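Local coordinates for Cif (Cell cycle inhibiting factor) (Escherichia coli, PDB 3EFY), which deamidates a glutamine of host NEDD8 through its C-terminal catalytic part, the piece described here, which shuts down cullin-RING ubiquitin ligases and inhibits the host cell cycle, at residues Glu34-Leu39 with Ser160-Glu165; Met49-Ser54 with Gly75-Arg80; Ser54-Val59 with Phe164-Asp169; Ile69-Lys74 with Phe83-Asp88. All blocks are in the same frame, centred on the assembly; numbering follows the deposited sequence.

Interaction 1: residues Glu34-Leu39 with Ser160-Glu165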
# COMPACT_ATOMS: atom_id res chain seq x y z
N GLU A 34 -8.17 -3.47 -13.70
CA GLU A 34 -8.41 -4.88 -13.49
C GLU A 34 -9.60 -5.39 -14.26
O GLU A 34 -10.56 -4.65 -14.62
CB GLU A 34 -8.57 -5.20 -11.98
CG GLU A 34 -7.39 -4.71 -11.12
CD GLU A 34 -6.01 -5.30 -11.43
OE1 GLU A 34 -5.89 -6.31 -12.19
OE2 GLU A 34 -4.98 -4.72 -10.97
N GLN A 35 -9.59 -6.70 -14.49
CA GLN A 35 -10.70 -7.37 -15.10
C GLN A 35 -11.90 -7.37 -14.17
O GLN A 35 -11.77 -7.45 -12.95
CB GLN A 35 -10.36 -8.79 -15.46
CG GLN A 35 -9.20 -8.93 -16.47
CD GLN A 35 -9.50 -8.20 -17.76
OE1 GLN A 35 -8.81 -7.22 -18.10
NE2 GLN A 35 -10.55 -8.62 -18.44
N THR A 36 -13.06 -7.26 -14.76
CA THR A 36 -14.34 -7.27 -13.99
C THR A 36 -15.28 -8.40 -14.37
O THR A 36 -15.27 -8.89 -15.48
CB THR A 36 -15.05 -5.92 -14.07
OG1 THR A 36 -15.45 -5.65 -15.41
CG2 THR A 36 -14.16 -4.76 -13.55
N LEU A 37 -16.06 -8.85 -13.40
CA LEU A 37 -17.05 -9.88 -13.58
C LEU A 37 -18.46 -9.30 -13.36
O LEU A 37 -18.68 -8.45 -12.47
CB LEU A 37 -16.89 -11.00 -12.53
CG LEU A 37 -15.63 -11.88 -12.58
CD1 LEU A 37 -14.40 -11.18 -12.18
CD2 LEU A 37 -15.90 -13.09 -11.67
N SER A 38 -19.39 -9.80 -14.14
CA SER A 38 -20.81 -9.61 -13.91
C SER A 38 -21.26 -10.52 -12.80
O SER A 38 -20.58 -11.46 -12.42
CB SER A 38 -21.64 -9.91 -15.17
OG SER A 38 -21.47 -11.27 -15.52
N LEU A 39 -22.45 -10.30 -12.29
CA LEU A 39 -23.01 -11.22 -11.31
C LEU A 39 -23.14 -12.64 -11.86
O LEU A 39 -22.80 -13.59 -11.18
CB LEU A 39 -24.39 -10.75 -10.87
CG LEU A 39 -25.03 -11.59 -9.78
CD1 LEU A 39 -24.17 -11.84 -8.49
CD2 LEU A 39 -26.39 -10.92 -9.42
N SER A 160 -20.76 -4.85 -10.17
CA SER A 160 -19.49 -5.16 -10.87
C SER A 160 -18.56 -5.75 -9.81
O SER A 160 -18.44 -5.18 -8.72
CB SER A 160 -18.87 -3.88 -11.39
OG SER A 160 -17.64 -4.09 -12.05
N PHE A 161 -17.88 -6.85 -10.13
CA PHE A 161 -17.02 -7.53 -9.20
C PHE A 161 -15.61 -7.65 -9.76
O PHE A 161 -15.40 -7.67 -10.97
CB PHE A 161 -17.52 -8.94 -8.95
CG PHE A 161 -18.90 -9.00 -8.37
CD1 PHE A 161 -19.08 -8.86 -7.00
CD2 PHE A 161 -20.01 -9.21 -9.19
CE1 PHE A 161 -20.37 -8.93 -6.45
CE2 PHE A 161 -21.27 -9.31 -8.65
CZ PHE A 161 -21.45 -9.16 -7.27
N GLN A 162 -14.65 -7.76 -8.85
CA GLN A 162 -13.28 -8.20 -9.20
C GLN A 162 -12.92 -9.33 -8.25
O GLN A 162 -13.17 -9.23 -7.03
CB GLN A 162 -12.26 -7.09 -9.07
CG GLN A 162 -12.59 -5.90 -9.99
CD GLN A 162 -11.61 -4.76 -9.85
OE1 GLN A 162 -10.67 -4.81 -9.04
NE2 GLN A 162 -11.80 -3.71 -10.67
N LEU A 163 -12.40 -10.44 -8.81
CA LEU A 163 -12.14 -11.64 -8.01
C LEU A 163 -10.68 -12.07 -8.21
O LEU A 163 -10.25 -12.29 -9.37
CB LEU A 163 -13.05 -12.75 -8.44
CG LEU A 163 -12.95 -14.10 -7.77
CD1 LEU A 163 -13.19 -13.99 -6.24
CD2 LEU A 163 -13.96 -15.06 -8.44
N PHE A 164 -9.95 -12.21 -7.13
CA PHE A 164 -8.55 -12.61 -7.18
C PHE A 164 -8.23 -13.70 -6.16
O PHE A 164 -8.70 -13.65 -5.01
CB PHE A 164 -7.62 -11.44 -6.85
CG PHE A 164 -7.58 -10.34 -7.87
CD1 PHE A 164 -8.55 -9.36 -7.89
CD2 PHE A 164 -6.50 -10.22 -8.74
CE1 PHE A 164 -8.46 -8.28 -8.79
CE2 PHE A 164 -6.42 -9.13 -9.63
CZ PHE A 164 -7.43 -8.17 -9.63
N GLU A 165 -7.36 -14.66 -6.51
CA GLU A 165 -6.76 -15.51 -5.51
C GLU A 165 -5.74 -14.75 -4.67
O GLU A 165 -5.05 -13.87 -5.21
CB GLU A 165 -6.09 -16.71 -6.21
CG GLU A 165 -5.53 -17.73 -5.22
CD GLU A 165 -4.81 -18.92 -5.86
OE1 GLU A 165 -4.91 -19.11 -7.12
OE2 GLU A 165 -4.16 -19.66 -5.04
O HOH W 1 -11.38 -9.85 -11.57
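Glu34 meets two side chains of the strand 160-165 at once. Its CB lies 3.6 Å from Gln162 OE1, the two side chains crossing at about a right angle, and a bend at chi2 (-62°) brings CD toward Phe164. There Glu34 OE1 reaches the ring edge, 3.5 Å from Phe164 CZ, with carboxylate and ring planes 77° apart, while OE2 is held by the backbone N of Cys30. The Gln162 amide is likewise committed, to Tyr29 OH and Phe31 O, and meets Glu34 through van der Waals contact. Gln35 contributes its carbonyl: water 1 donates to Gln35 O at 2.8 Å and accepts from Leu163 N at 3.0 Å, bridging the two backbones where they diverge. Thr36 adds a weaker CA-H...O contact, its CA 3.2 Å from Phe161 O, and lays CB and CG2 against Ser160 OG. At Leu37 the chains join directly, Leu37 N to Phe161 O at 2.8 Å and Phe161 N to Leu37 O at 2.9 Å. Ser38 faces away, its OG capping Gln41 N at the start of helix 39-47. In that helix Leu39 sets CD1 3.9 Å from Phe161 CE2, the two side chains lying side by side and pointing the same way. The arrangement is a single antiparallel bridge, lengthened by one water, by which the segment leading into a helix docks on the outermost strand of this chain's antiparallel sheet.

Interaction 2: residues Met49-Ser54 with Gly75-Arg80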
# COMPACT_ATOMS: atom_id res chain seq x y z
N MET A 49 -15.53 -22.85 -7.35
CA MET A 49 -14.41 -22.28 -6.64
C MET A 49 -13.61 -23.31 -5.85
O MET A 49 -14.19 -24.02 -5.04
CB MET A 49 -14.88 -21.19 -5.66
CG MET A 49 -13.78 -20.55 -4.91
SD MET A 49 -14.37 -19.01 -4.08
CE MET A 49 -14.15 -17.88 -5.45
N PRO A 50 -12.31 -23.39 -6.10
CA PRO A 50 -11.50 -24.36 -5.33
C PRO A 50 -11.60 -24.15 -3.83
O PRO A 50 -11.58 -23.00 -3.35
CB PRO A 50 -10.10 -24.08 -5.82
CG PRO A 50 -10.30 -23.62 -7.21
CD PRO A 50 -11.52 -22.76 -7.16
N GLU A 51 -11.73 -25.25 -3.09
CA GLU A 51 -11.75 -25.24 -1.63
C GLU A 51 -10.37 -25.03 -1.01
O GLU A 51 -10.26 -24.56 0.12
CB GLU A 51 -12.40 -26.54 -1.10
CG GLU A 51 -13.81 -26.71 -1.56
CD GLU A 51 -14.47 -28.00 -1.04
OE1 GLU A 51 -13.75 -28.84 -0.40
OE2 GLU A 51 -15.70 -28.07 -1.24
N CYS A 52 -9.30 -25.39 -1.75
CA CYS A 52 -7.93 -25.37 -1.30
C CYS A 52 -7.26 -24.02 -1.58
O CYS A 52 -6.05 -23.87 -1.37
CB CYS A 52 -7.11 -26.46 -2.04
SG CYS A 52 -6.79 -26.08 -3.81
N LYS A 53 -8.05 -23.02 -2.04
CA LYS A 53 -7.48 -21.69 -2.29
C LYS A 53 -8.34 -20.65 -1.57
O LYS A 53 -9.51 -20.88 -1.30
CB LYS A 53 -7.47 -21.42 -3.78
CG LYS A 53 -6.50 -22.33 -4.62
CD LYS A 53 -6.71 -22.04 -6.09
CE LYS A 53 -6.08 -23.04 -7.08
NZ LYS A 53 -6.45 -22.69 -8.52
N SER A 54 -7.74 -19.50 -1.30
CA SER A 54 -8.42 -18.35 -0.73
C SER A 54 -8.58 -17.24 -1.77
O SER A 54 -7.71 -17.05 -2.63
CB SER A 54 -7.69 -17.87 0.50
OG SER A 54 -6.33 -17.67 0.26
N GLY A 75 -11.70 -23.26 2.40
CA GLY A 75 -12.74 -23.97 3.08
C GLY A 75 -13.67 -24.73 2.16
O GLY A 75 -13.68 -24.55 0.95
N GLU A 76 -14.46 -25.64 2.73
CA GLU A 76 -15.42 -26.42 1.94
C GLU A 76 -16.57 -25.56 1.41
O GLU A 76 -17.00 -24.62 2.09
CB GLU A 76 -15.94 -27.64 2.76
CG GLU A 76 -14.79 -28.61 3.10
CD GLU A 76 -15.09 -29.63 4.24
OE1 GLU A 76 -16.26 -29.93 4.49
OE2 GLU A 76 -14.13 -30.15 4.85
N ASN A 77 -17.06 -25.90 0.23
CA ASN A 77 -18.12 -25.15 -0.45
C ASN A 77 -19.52 -25.35 0.11
O ASN A 77 -20.44 -24.64 -0.29
CB ASN A 77 -18.14 -25.39 -1.96
CG ASN A 77 -17.02 -24.64 -2.69
OD1 ASN A 77 -16.46 -25.12 -3.70
ND2 ASN A 77 -16.69 -23.47 -2.18
N SER A 78 -19.67 -26.28 1.04
CA SER A 78 -20.90 -26.35 1.86
C SER A 78 -20.86 -25.38 3.02
O SER A 78 -20.04 -25.51 3.92
CB SER A 78 -21.08 -27.79 2.39
OG SER A 78 -21.32 -28.61 1.29
N CYS A 79 -21.75 -24.38 3.02
CA CYS A 79 -21.75 -23.33 4.06
C CYS A 79 -20.35 -22.72 4.27
O CYS A 79 -19.88 -22.52 5.41
CB CYS A 79 -22.34 -23.84 5.38
SG CYS A 79 -24.09 -24.39 5.20
N ARG A 80 -19.72 -22.39 3.15
CA ARG A 80 -18.40 -21.81 3.17
C ARG A 80 -18.40 -20.47 3.90
O ARG A 80 -19.24 -19.63 3.60
CB ARG A 80 -17.90 -21.59 1.76
CG ARG A 80 -16.43 -21.33 1.72
CD ARG A 80 -15.82 -21.60 0.38
NE ARG A 80 -14.39 -21.32 0.34
CZ ARG A 80 -13.57 -21.66 -0.68
NH1 ARG A 80 -14.05 -22.30 -1.74
NH2 ARG A 80 -12.31 -21.35 -0.64
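Pro50 O is gripped by two nitrogens of Arg80, NH1 at 3.0 Å and NH2 at 3.3 Å from that oxygen, with the guanidinium approaching end-on. The oxygen lies in the guanidinium plane, yet the two donors reach it differently: NH2 comes in the carbonyl plane, on a lone pair, whereas NH1 stands 52° above it. Arg80, extended from CG to NE, reaches across to the loop 49-54, and its NH2 also bonds Pro73 O. One face of the guanidinium has Gly75 O over its centre, 3.2 Å above the plane. On the opposite face lies Met49 SD, with Met49 CG 3.6 Å from Arg80 NH1; surrounded by carbonyl oxygens, the buried positive charge is probably stabilised. The contact thus ties the connection of the hairpin formed by strands 66-72 and 81-85 to the loop that runs from helix 39-47 into strand 54-61, two loops at the same end of the sheet. Glu51 supplies the outer half. Its carbonyl O accepts from Gly75 N at 3.0 Å, and its side chain, extended beyond CG, runs past Gly75 to accept from Asn77 N at OE2, also at 3.0 Å. That bond is nearly straight (169° at the hydrogen), although the donor meets OE2 from 60° above the carboxylate plane. The exposed Glu76 crosses Glu51 at a slant, its CG 3.7 Å from Glu51 OE1.

Interaction 3: residues Ser54-Val59 with Phe164-Asp169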
# COMPACT_ATOMS: atom_id res chain seq x y z
N SER A 54 -7.74 -19.50 -1.30
CA SER A 54 -8.42 -18.35 -0.73
C SER A 54 -8.58 -17.24 -1.77
O SER A 54 -7.71 -17.05 -2.63
CB SER A 54 -7.69 -17.87 0.50
OG SER A 54 -6.33 -17.67 0.26
N PHE A 55 -9.66 -16.48 -1.67
CA PHE A 55 -9.97 -15.45 -2.67
C PHE A 55 -10.47 -14.20 -2.00
O PHE A 55 -11.06 -14.24 -0.93
CB PHE A 55 -11.08 -15.92 -3.61
CG PHE A 55 -10.71 -17.12 -4.43
CD1 PHE A 55 -10.18 -16.95 -5.70
CD2 PHE A 55 -10.89 -18.40 -3.93
CE1 PHE A 55 -9.82 -18.07 -6.49
CE2 PHE A 55 -10.55 -19.52 -4.68
CZ PHE A 55 -10.01 -19.35 -5.96
N VAL A 56 -10.21 -13.09 -2.66
CA VAL A 56 -10.81 -11.80 -2.26
C VAL A 56 -11.66 -11.27 -3.40
O VAL A 56 -11.25 -11.31 -4.57
CB VAL A 56 -9.69 -10.85 -1.80
CG1 VAL A 56 -8.59 -10.54 -2.85
CG2 VAL A 56 -10.29 -9.63 -1.26
N LEU A 57 -12.84 -10.78 -3.05
CA LEU A 57 -13.84 -10.28 -3.95
C LEU A 57 -14.11 -8.82 -3.67
O LEU A 57 -14.57 -8.46 -2.54
CB LEU A 57 -15.12 -11.08 -3.81
CG LEU A 57 -16.32 -10.72 -4.63
CD1 LEU A 57 -16.11 -11.09 -6.13
CD2 LEU A 57 -17.56 -11.47 -4.09
N ARG A 58 -13.83 -7.97 -4.67
CA ARG A 58 -14.20 -6.54 -4.55
C ARG A 58 -15.56 -6.33 -5.17
O ARG A 58 -15.80 -6.73 -6.31
CB ARG A 58 -13.18 -5.63 -5.25
CG ARG A 58 -13.45 -4.17 -4.94
CD ARG A 58 -12.71 -3.30 -5.92
NE ARG A 58 -12.79 -1.87 -5.59
CZ ARG A 58 -13.87 -1.10 -5.72
NH1 ARG A 58 -15.01 -1.60 -6.14
NH2 ARG A 58 -13.80 0.19 -5.40
N VAL A 59 -16.50 -5.78 -4.39
CA VAL A 59 -17.84 -5.54 -4.82
C VAL A 59 -18.14 -4.06 -5.03
O VAL A 59 -17.99 -3.27 -4.12
CB VAL A 59 -18.88 -6.03 -3.77
CG1 VAL A 59 -20.30 -5.92 -4.33
CG2 VAL A 59 -18.53 -7.50 -3.33
N PHE A 164 -9.95 -12.21 -7.13
CA PHE A 164 -8.55 -12.61 -7.18
C PHE A 164 -8.23 -13.70 -6.16
O PHE A 164 -8.70 -13.65 -5.01
CB PHE A 164 -7.62 -11.44 -6.85
CG PHE A 164 -7.58 -10.34 -7.87
CD1 PHE A 164 -8.55 -9.36 -7.89
CD2 PHE A 164 -6.50 -10.22 -8.74
CE1 PHE A 164 -8.46 -8.28 -8.79
CE2 PHE A 164 -6.42 -9.13 -9.63
CZ PHE A 164 -7.43 -8.17 -9.63
N GLU A 165 -7.36 -14.66 -6.51
CA GLU A 165 -6.76 -15.51 -5.51
C GLU A 165 -5.74 -14.75 -4.67
O GLU A 165 -5.05 -13.87 -5.21
CB GLU A 165 -6.09 -16.71 -6.21
CG GLU A 165 -5.53 -17.73 -5.22
CD GLU A 165 -4.81 -18.92 -5.86
OE1 GLU A 165 -4.91 -19.11 -7.12
OE2 GLU A 165 -4.16 -19.66 -5.04
N TYR A 166 -5.65 -15.03 -3.37
CA TYR A 166 -4.59 -14.47 -2.57
C TYR A 166 -3.88 -15.53 -1.75
O TYR A 166 -4.45 -16.61 -1.54
CB TYR A 166 -5.13 -13.37 -1.65
CG TYR A 166 -5.94 -13.79 -0.44
CD1 TYR A 166 -5.32 -14.09 0.79
CD2 TYR A 166 -7.32 -13.88 -0.50
CE1 TYR A 166 -6.04 -14.43 1.87
CE2 TYR A 166 -8.06 -14.23 0.60
CZ TYR A 166 -7.42 -14.50 1.81
OH TYR A 166 -8.13 -14.84 2.96
N ASP A 167 -2.68 -15.18 -1.32
CA ASP A 167 -1.84 -16.01 -0.44
C ASP A 167 -1.82 -15.38 0.93
O ASP A 167 -1.52 -14.20 1.06
CB ASP A 167 -0.44 -16.03 -0.99
CG ASP A 167 -0.37 -16.70 -2.31
OD1 ASP A 167 -1.00 -17.77 -2.48
OD2 ASP A 167 0.35 -16.17 -3.19
N THR A 168 -2.10 -16.18 1.94
CA THR A 168 -2.14 -15.68 3.30
C THR A 168 -0.79 -15.08 3.74
O THR A 168 -0.77 -14.11 4.48
CB THR A 168 -2.62 -16.77 4.23
OG1 THR A 168 -2.70 -16.25 5.56
CG2 THR A 168 -1.67 -17.94 4.13
N ASP A 169 0.33 -15.59 3.21
CA ASP A 169 1.64 -15.02 3.52
C ASP A 169 1.78 -13.57 3.03
O ASP A 169 2.47 -12.76 3.64
CB ASP A 169 2.75 -15.85 2.85
CG ASP A 169 3.01 -17.14 3.53
OD1 ASP A 169 2.55 -17.38 4.68
OD2 ASP A 169 3.72 -17.95 2.88
O HOH W 2 -4.84 -19.30 -2.28
O HOH W 3 -4.11 -18.50 1.30
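Val56 and Phe164 form an antiparallel hydrogen-bonded pair, followed by the non-hydrogen-bonded pair Phe55 and Glu165, whose CA atoms approach to 4.3 Å while the short strand axes run at 136°. In the first pair Val56 N reaches Phe164 O at 2.8 Å, nearly along the C=O axis, and Phe164 N returns a bond to Val56 O. Ser54 carries the side-chain contact. Its OG, set between the backbone N and the carbonyl carbon (chi1 51°), donates to Tyr166 O at 2.8 Å and accepts from water 3, which itself accepts from Thr168 N. Meanwhile Ser54 CB lies over the face of the Tyr166 ring, 3.9 Å from its centroid, a CH-pi contact. The edge of the same ring comes up to the backbone, Tyr166 CE2 lying 3.4 Å from Phe55 O, and Val56 CB is 4.1 Å from Tyr166 CD2. Beyond this contact Tyr166 OH bonds Asp71 OD1. Water 2 accepts from Ser54 N and donates to both Glu165 OE2 and Tyr166 O, closing the junction at its outer end. On the other face of the sheet Phe55 CE1 rests 4.0 Å from Glu165 CB. Val56, Phe164 and Tyr166 meet helix 10-22 through Met18, Leu22 and Phe21. This is the pairing of an edge strand in an antiparallel sheet backed by a helix, at the point where the chain leaves for helix 168-184.

Interaction 4: residues Ile69-Lys74 with Phe83-Asp88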
# COMPACT_ATOMS: atom_id res chain seq x y z
N ILE A 69 -15.48 -5.37 0.48
CA ILE A 69 -14.62 -6.56 0.20
C ILE A 69 -15.24 -7.78 0.86
O ILE A 69 -15.64 -7.71 2.03
CB ILE A 69 -13.24 -6.37 0.74
CG1 ILE A 69 -12.52 -5.12 0.18
CG2 ILE A 69 -12.39 -7.63 0.44
CD1 ILE A 69 -12.47 -5.07 -1.33
N VAL A 70 -15.28 -8.92 0.15
CA VAL A 70 -15.65 -10.22 0.73
C VAL A 70 -14.41 -11.10 0.62
O VAL A 70 -13.84 -11.27 -0.48
CB VAL A 70 -16.80 -10.81 0.03
CG1 VAL A 70 -17.14 -12.21 0.65
CG2 VAL A 70 -18.03 -9.90 0.12
N ASP A 71 -13.96 -11.56 1.78
CA ASP A 71 -12.74 -12.39 1.93
C ASP A 71 -13.29 -13.82 2.08
O ASP A 71 -14.08 -14.10 3.02
CB ASP A 71 -11.96 -11.88 3.14
CG ASP A 71 -10.74 -12.73 3.51
OD1 ASP A 71 -10.49 -13.76 2.83
OD2 ASP A 71 -10.02 -12.35 4.46
N ILE A 72 -12.84 -14.72 1.18
CA ILE A 72 -13.25 -16.11 1.14
C ILE A 72 -12.03 -17.01 1.44
O ILE A 72 -11.30 -17.37 0.54
CB ILE A 72 -13.90 -16.49 -0.18
CG1 ILE A 72 -15.06 -15.54 -0.55
CG2 ILE A 72 -14.43 -17.95 -0.13
CD1 ILE A 72 -15.45 -15.60 -1.99
N PRO A 73 -11.82 -17.37 2.71
CA PRO A 73 -10.67 -18.23 3.00
C PRO A 73 -10.83 -19.63 2.41
O PRO A 73 -11.90 -20.02 1.95
CB PRO A 73 -10.66 -18.31 4.52
CG PRO A 73 -11.31 -17.01 4.95
CD PRO A 73 -12.40 -16.84 3.97
N LYS A 74 -9.71 -20.36 2.44
CA LYS A 74 -9.77 -21.81 2.17
C LYS A 74 -10.89 -22.42 3.02
O LYS A 74 -11.03 -22.15 4.22
CB LYS A 74 -8.44 -22.45 2.54
CG LYS A 74 -7.29 -22.00 1.68
CD LYS A 74 -5.99 -22.70 2.02
CE LYS A 74 -4.87 -22.21 1.12
NZ LYS A 74 -3.52 -22.79 1.49
N PHE A 83 -15.69 -13.27 5.18
CA PHE A 83 -15.62 -12.09 6.03
C PHE A 83 -15.94 -10.90 5.14
O PHE A 83 -15.58 -10.88 3.97
CB PHE A 83 -14.27 -11.96 6.65
CG PHE A 83 -13.92 -13.11 7.59
CD1 PHE A 83 -14.16 -13.00 8.95
CD2 PHE A 83 -13.36 -14.27 7.10
CE1 PHE A 83 -13.85 -14.04 9.82
CE2 PHE A 83 -13.06 -15.34 7.98
CZ PHE A 83 -13.31 -15.20 9.33
N LEU A 84 -16.59 -9.90 5.71
CA LEU A 84 -16.92 -8.66 4.97
C LEU A 84 -16.17 -7.49 5.60
O LEU A 84 -16.24 -7.28 6.81
CB LEU A 84 -18.41 -8.40 5.04
CG LEU A 84 -18.96 -7.38 4.02
CD1 LEU A 84 -20.38 -7.82 3.53
CD2 LEU A 84 -18.94 -6.14 4.72
N TYR A 85 -15.47 -6.71 4.77
CA TYR A 85 -14.71 -5.55 5.19
C TYR A 85 -15.25 -4.32 4.42
O TYR A 85 -15.49 -4.37 3.23
CB TYR A 85 -13.20 -5.65 4.92
CG TYR A 85 -12.59 -7.00 5.29
CD1 TYR A 85 -12.87 -7.59 6.50
CD2 TYR A 85 -11.77 -7.68 4.39
CE1 TYR A 85 -12.30 -8.84 6.85
CE2 TYR A 85 -11.22 -8.90 4.73
CZ TYR A 85 -11.52 -9.48 5.94
OH TYR A 85 -11.00 -10.75 6.27
N GLN A 86 -15.39 -3.19 5.11
CA GLN A 86 -15.99 -2.00 4.51
C GLN A 86 -15.71 -0.76 5.34
O GLN A 86 -15.43 -0.86 6.55
CB GLN A 86 -17.51 -2.16 4.37
CG GLN A 86 -18.23 -2.45 5.73
CD GLN A 86 -19.72 -2.28 5.71
OE1 GLN A 86 -20.33 -1.69 4.80
NE2 GLN A 86 -20.35 -2.79 6.77
N SER A 87 -15.86 0.39 4.70
CA SER A 87 -16.12 1.67 5.39
C SER A 87 -17.27 2.34 4.67
O SER A 87 -17.62 1.93 3.58
CB SER A 87 -14.89 2.59 5.43
OG SER A 87 -14.61 3.15 4.16
N ASP A 88 -17.83 3.43 5.22
CA ASP A 88 -18.97 4.07 4.56
C ASP A 88 -19.02 5.54 5.03
O ASP A 88 -18.87 5.81 6.22
CB ASP A 88 -20.22 3.31 4.98
CG ASP A 88 -21.40 3.52 4.08
OD1 ASP A 88 -21.69 4.66 3.60
OD2 ASP A 88 -22.13 2.53 3.94
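Asp71 and Tyr85 are joined side chain to side chain on one face of the hairpin: Tyr85 OH donates to Asp71 OD2 at 2.6 Å, arriving on the anti side and 18° out of the carboxylate plane. Asp71 places CG anti to its backbone N (chi1 174°), beside the phenol. The carboxylate and ring planes are 64° apart, and Asp71 CB lies 3.5 Å from Tyr85 CE2. The other oxygen, OD1, is hydrogen-bonded to Tyr166 OH. A buried carboxylate is therefore held from two tyrosines, which probably steadies its negative charge and fixes its rotation. Tyr85 also crosses Ile69 at a slant, its CD2 4.0 Å from Ile69 CG2; Leu188 of the second subunit also packs on Tyr85. Toward the turn, Pro73 meets Phe83 at about a right angle, its CG in the ring plane at the edge, 3.9 Å from Phe83 CE2.

The backbones that carry these side chains pair in regular antiparallel fashion. Ile69 with Tyr85 and Asp71 with Phe83 are hydrogen-bonded pairs, Asp71 N reaching Phe83 O at 2.8 Å. Between them Val70 and Leu84, a non-hydrogen-bonded pair with CA atoms 4.7 Å apart, send their side chains to the opposite face. Beyond the paired part comes Gln86, whose OE1 bonds His66 NE2 and whose NE2 bonds Phe137 O. The arrangement is the beta hairpin that presents His66 and Gln86, with Cys10 on the adjacent helix, consistent with a papain-like (clan CA) cysteine-enzyme active site made of these three residues.

Overall arrangement
Three of the contacts follow one antiparallel sheet, whose order is 111-112, 81-85, 66-72, 54-61, 159-166. Interaction 4 joins the second and third strands, interaction 3 the fourth and the outermost fifth, and interaction 1 docks a loop on that fifth strand. Interaction 2 links two loops at one end of the sheet. The centres of interactions 3 and 4 lie about 10 Å apart, and the two touch through Tyr166 and Asp71, whereas those of interactions 1 and 2 are about 18 Å apart. Along the chain, interactions 2 and 4 both fall between the segments of interaction 1. The late strand 159-166 completes this chain's sheet beside 54-61, while the active-site residues lie nearest interaction 4.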